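Local coordinates for protein putative transcription regulator (Lactobacillus plantarum, PDB 3K69) that probably binds DNA as a dimeric winged helix-turn-helix transcriptional regulator of the Rrf2 type, at residues A[49-52]-A[53-57]; A[132-135]-A[136-140]. All coordinates share one frame; numbering follows the deposited sequence.

Contact 1 of 2, residues A[49-52]-A[53-57]; sequences LSVL and HKHGY
V51 O takes two hydrogen bonds from H55, one from ND1 at 2.8 Å and one from the backbone N at 3.2 Å. The two donors come from opposite faces of the carbonyl plane, and the oxygen lies 2° out of the imidazole plane, so the bond fixes the turn of the ring. With CG beside its own backbone N (chi1 -70°), the H55 ring folds back along the helix end, next to V51 CG1. L52 O accepts Y57 N at 3.0 Å, while G56 N bonds to H53 O at 3.1 Å. With G56 at phi 91°, these two bonds define a Schellman motif that ends helix 46-54, probably the recognition helix of a winged helix-turn-helix. L52 CD2 lies over one face of the Y57 ring, 4.0 Å from its centroid, a CH-pi contact. K54 N donates to S50 O at 2.8 Å, and a water held by S50 OG bonds weakly to K54 NZ. Further out, L85 touches V51, H55 and Y57, and H53 ND1 is hydrogen-bonded to L58 O. As donor to a carbonyl, H55 ND1 probably carries a proton, and the carbonyls of V51, L52 and H53 are met within the helix end.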
loop_
_atom_site.group_PDB
_atom_site.type_symbol
_atom_site.label_atom_id
_atom_site.label_comp_id
_atom_site.label_asym_id
_atom_site.label_seq_id
_atom_site.Cartn_x
_atom_site.Cartn_y
_atom_site.Cartn_z
ATOM N N LEU A 49 1.979 -3.223 -21.794
ATOM C CA LEU A 49 2.503 -2.546 -22.981
ATOM C C LEU A 49 1.333 -1.954 -23.792
ATOM O O LEU A 49 1.441 -0.857 -24.310
ATOM C CB LEU A 49 3.351 -3.476 -23.825
ATOM C CG LEU A 49 4.678 -3.947 -23.229
ATOM C CD1 LEU A 49 5.340 -4.958 -24.190
ATOM C CD2 LEU A 49 5.611 -2.798 -22.926
ATOM N N SER A 50 0.226 -2.694 -23.848
ATOM C CA SER A 50 -0.995 -2.259 -24.516
ATOM C C SER A 50 -1.598 -1.042 -23.827
ATOM O O SER A 50 -1.910 -0.055 -24.486
ATOM C CB SER A 50 -1.990 -3.404 -24.568
ATOM O OG SER A 50 -3.288 -2.935 -24.786
ATOM N N VAL A 51 -1.690 -1.087 -22.499
ATOM C CA VAL A 51 -2.172 0.057 -21.691
ATOM C C VAL A 51 -1.279 1.308 -21.905
ATOM O O VAL A 51 -1.772 2.433 -22.043
ATOM C CB VAL A 51 -2.292 -0.327 -20.180
ATOM C CG1 VAL A 51 -2.625 0.878 -19.313
ATOM C CG2 VAL A 51 -3.366 -1.378 -19.987
ATOM N N LEU A 52 0.028 1.123 -21.945
ATOM C CA LEU A 52 0.933 2.258 -22.143
ATOM C C LEU A 52 0.753 2.852 -23.547
ATOM O O LEU A 52 0.698 4.063 -23.712
ATOM C CB LEU A 52 2.370 1.812 -21.945
ATOM C CG LEU A 52 2.793 1.523 -20.503
ATOM C CD1 LEU A 52 4.247 0.987 -20.547
ATOM C CD2 LEU A 52 2.657 2.793 -19.589
ATOM N N HIS A 53 0.685 1.973 -24.549
ATOM C CA HIS A 53 0.352 2.346 -25.904
ATOM C C HIS A 53 -0.971 3.103 -26.023
ATOM O O HIS A 53 -0.983 4.171 -26.586
ATOM C CB HIS A 53 0.302 1.145 -26.818
ATOM C CG HIS A 53 0.046 1.499 -28.245
ATOM N ND1 HIS A 53 0.691 2.544 -28.879
ATOM C CD2 HIS A 53 -0.775 0.952 -29.165
ATOM C CE1 HIS A 53 0.246 2.636 -30.121
ATOM N NE2 HIS A 53 -0.614 1.662 -30.328
ATOM N N LYS A 54 -2.059 2.560 -25.490
ATOM C CA LYS A 54 -3.370 3.211 -25.565
ATOM C C LYS A 54 -3.401 4.599 -24.946
ATOM O O LYS A 54 -4.191 5.439 -25.349
ATOM C CB LYS A 54 -4.467 2.345 -24.904
ATOM C CG LYS A 54 -4.757 1.087 -25.692
ATOM C CD LYS A 54 -5.760 0.146 -24.996
ATOM C CE LYS A 54 -6.068 -1.035 -25.929
ATOM N NZ LYS A 54 -7.246 -1.873 -25.524
ATOM N N HIS A 55 -2.534 4.837 -23.965
ATOM C CA HIS A 55 -2.495 6.109 -23.256
ATOM C C HIS A 55 -1.375 7.060 -23.695
ATOM O O HIS A 55 -1.134 8.052 -23.046
ATOM C CB HIS A 55 -2.451 5.843 -21.765
ATOM C CG HIS A 55 -3.735 5.291 -21.236
ATOM N ND1 HIS A 55 -3.972 3.937 -21.139
ATOM C CD2 HIS A 55 -4.868 5.905 -20.829
ATOM C CE1 HIS A 55 -5.200 3.742 -20.686
ATOM N NE2 HIS A 55 -5.761 4.919 -20.483
ATOM N N GLY A 56 -0.725 6.746 -24.801
ATOM C CA GLY A 56 0.169 7.679 -25.467
ATOM C C GLY A 56 1.628 7.639 -25.052
ATOM O O GLY A 56 2.378 8.478 -25.499
ATOM N N TYR A 57 2.034 6.664 -24.230
ATOM C CA TYR A 57 3.434 6.566 -23.772
ATOM C C TYR A 57 4.376 6.094 -24.860
ATOM O O TYR A 57 5.524 6.521 -24.907
ATOM C CB TYR A 57 3.606 5.640 -22.547
ATOM C CG TYR A 57 3.048 6.222 -21.270
ATOM C CD1 TYR A 57 1.708 6.080 -20.937
ATOM C CD2 TYR A 57 3.872 6.881 -20.379
ATOM C CE1 TYR A 57 1.199 6.635 -19.733
ATOM C CE2 TYR A 57 3.377 7.454 -19.202
ATOM C CZ TYR A 57 2.030 7.344 -18.897
ATOM O OH TYR A 57 1.581 7.862 -17.706
HETATM O O HOH W 1 -5.496 -2.468 -22.817
#

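Contact 2 of 2, residues A[132-135]-A[136-140]; sequences RAYY and HQFTM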
loop_
_atom_site.group_PDB
_atom_site.type_symbol
_atom_site.label_atom_id
_atom_site.label_comp_id
_atom_site.label_asym_id
_atom_site.label_seq_id
_atom_site.Cartn_x
_atom_site.Cartn_y
_atom_site.Cartn_z
ATOM N N ARG A 132 0.051 8.138 -2.784
ATOM C CA ARG A 132 0.113 8.402 -4.211
ATOM C C ARG A 132 0.704 9.777 -4.498
ATOM O O ARG A 132 1.455 9.913 -5.464
ATOM C CB ARG A 132 -1.252 8.195 -4.857
ATOM C CG ARG A 132 -1.656 6.741 -4.945
ATOM C CD ARG A 132 -3.096 6.543 -5.411
ATOM N NE ARG A 132 -3.382 5.107 -5.396
ATOM C CZ ARG A 132 -3.222 4.289 -6.433
ATOM N NH1 ARG A 132 -2.818 4.742 -7.617
ATOM N NH2 ARG A 132 -3.490 3.000 -6.278
ATOM N N ALA A 133 0.451 10.748 -3.613
ATOM C CA ALA A 133 1.078 12.102 -3.667
ATOM C C ALA A 133 2.602 12.016 -3.737
ATOM O O ALA A 133 3.249 12.839 -4.383
ATOM C CB ALA A 133 0.640 13.007 -2.429
ATOM N N TYR A 134 3.182 11.027 -3.069
ATOM C CA TYR A 134 4.639 10.867 -3.090
ATOM C C TYR A 134 5.179 10.754 -4.540
ATOM O O TYR A 134 6.103 11.487 -4.931
ATOM C CB TYR A 134 5.102 9.667 -2.246
ATOM C CG TYR A 134 6.564 9.368 -2.447
ATOM C CD1 TYR A 134 7.541 10.181 -1.853
ATOM C CD2 TYR A 134 6.973 8.372 -3.312
ATOM C CE1 TYR A 134 8.860 9.963 -2.079
ATOM C CE2 TYR A 134 8.306 8.130 -3.513
ATOM C CZ TYR A 134 9.246 8.939 -2.895
ATOM O OH TYR A 134 10.579 8.729 -3.119
ATOM N N TYR A 135 4.591 9.859 -5.325
ATOM C CA TYR A 135 5.052 9.617 -6.690
ATOM C C TYR A 135 4.807 10.807 -7.605
ATOM O O TYR A 135 5.621 11.071 -8.478
ATOM C CB TYR A 135 4.408 8.374 -7.265
ATOM C CG TYR A 135 4.702 7.084 -6.522
ATOM C CD1 TYR A 135 5.842 6.351 -6.809
ATOM C CD2 TYR A 135 3.813 6.564 -5.608
ATOM C CE1 TYR A 135 6.084 5.182 -6.198
ATOM C CE2 TYR A 135 4.070 5.381 -4.964
ATOM C CZ TYR A 135 5.213 4.697 -5.262
ATOM O OH TYR A 135 5.506 3.503 -4.680
ATOM N N HIS A 136 3.742 11.579 -7.359
ATOM C CA HIS A 136 3.484 12.761 -8.175
ATOM C C HIS A 136 4.528 13.874 -8.142
ATOM O O HIS A 136 4.514 14.745 -9.027
ATOM C CB HIS A 136 2.076 13.336 -7.898
ATOM C CG HIS A 136 0.995 12.541 -8.540
ATOM N ND1 HIS A 136 0.587 12.756 -9.836
ATOM C CD2 HIS A 136 0.333 11.441 -8.121
ATOM C CE1 HIS A 136 -0.353 11.882 -10.153
ATOM N NE2 HIS A 136 -0.505 11.059 -9.136
ATOM N N GLN A 137 5.415 13.845 -7.148
ATOM C CA GLN A 137 6.541 14.756 -7.068
ATOM C C GLN A 137 7.579 14.536 -8.144
ATOM O O GLN A 137 8.381 15.421 -8.366
ATOM C CB GLN A 137 7.310 14.622 -5.750
ATOM C CG GLN A 137 6.509 14.777 -4.486
ATOM C CD GLN A 137 7.359 14.448 -3.302
ATOM O OE1 GLN A 137 7.608 13.278 -3.004
ATOM N NE2 GLN A 137 7.854 15.484 -2.638
ATOM N N PHE A 138 7.610 13.360 -8.770
ATOM C CA PHE A 138 8.729 12.974 -9.633
ATOM C C PHE A 138 8.291 12.645 -11.029
ATOM O O PHE A 138 7.101 12.409 -11.289
ATOM C CB PHE A 138 9.456 11.732 -9.095
ATOM C CG PHE A 138 9.933 11.889 -7.685
ATOM C CD1 PHE A 138 10.946 12.778 -7.383
ATOM C CD2 PHE A 138 9.328 11.203 -6.664
ATOM C CE1 PHE A 138 11.367 12.957 -6.058
ATOM C CE2 PHE A 138 9.726 11.398 -5.357
ATOM C CZ PHE A 138 10.761 12.259 -5.066
ATOM N N THR A 139 9.293 12.545 -11.903
ATOM C CA THR A 139 9.109 12.080 -13.269
ATOM C C THR A 139 9.980 10.876 -13.506
ATOM O O THR A 139 10.812 10.525 -12.691
ATOM C CB THR A 139 9.474 13.137 -14.350
ATOM O OG1 THR A 139 10.891 13.305 -14.401
ATOM C CG2 THR A 139 8.775 14.477 -14.116
HETATM N N MSE A 140 9.785 10.273 -14.673
HETATM C CA MSE A 140 10.648 9.202 -15.131
HETATM C C MSE A 140 12.099 9.653 -15.289
HETATM O O MSE A 140 12.984 8.806 -15.201
HETATM C CB MSE A 140 10.135 8.619 -16.472
HETATM C CG MSE A 140 8.980 7.623 -16.348
HETATM SE SE MSE A 140 9.439 5.986 -15.346
HETATM C CE MSE A 140 10.871 5.269 -16.577
#
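The ring of F138 turns its edge to the face of Y134 in an offset edge-to-face pair, with centroids 5.3 Å apart and planes at 66°. The closest approach is F138 CE2 to Y134 CZ, 3.5 Å, and the same CE2 also lies 3.6 Å from Y134 OH. Y134 carries CG anti to its backbone N (chi1 171°), which swings the ring forward along the chain until its far end meets F138. F138 N donates to Y135 O at 3.0 Å, and Y134 also packs on A127 of the second subunit. Cutting Y134 back to an alanine here would probably leave the CE2 edge of F138 without the aromatic face it packs on and open a gap beside the second subunit.

The loose side is that of A133 and Q137, both exposed. The backbone bonds here are weak: H136 N reaches R132 O at 3.4 Å and Q137 N reaches Y134 O at 3.3 Å. The side chains of R132 and H136, by contrast, are well held. The H136 ring sets CD2 3.3 Å from R132 O, which lies near the ring plane. D84 takes R132 NH1 on OD1 and H136 NE2 on OD2, while R132 NE has its salt bridge to D128.

These residues close helix 111-136 and lead to helix 140-148. F138 meets F153 of helix 152-160 edge-to-face and touches L79 of helix 79-86, while Y135 stacks on Y83. Across the dimer, A133 and Y135 pack on Q130 and F124 of the second subunit.

In the fold
Both contacts lie at helix ends: contact 1 finishes helix 46-54 and contact 2 finishes helix 111-136. Their centres are 19 Å apart and their nearest atoms about 6 Å, without touching. Helix 79-86 links them, with L82 and L85 meeting contact 1 and L79, Y83 and D84 meeting contact 2. Helix 9-22 meets contact 1 through A14 and S17. Contact 1 belongs to the probable DNA-binding part, just before the strands 59-61 and 67-69, which probably form the wing, whereas contact 2 borders the second subunit. A dimethyl sulfoxide, probably from crystallisation, lies about 4 Å from the Y135 side chain.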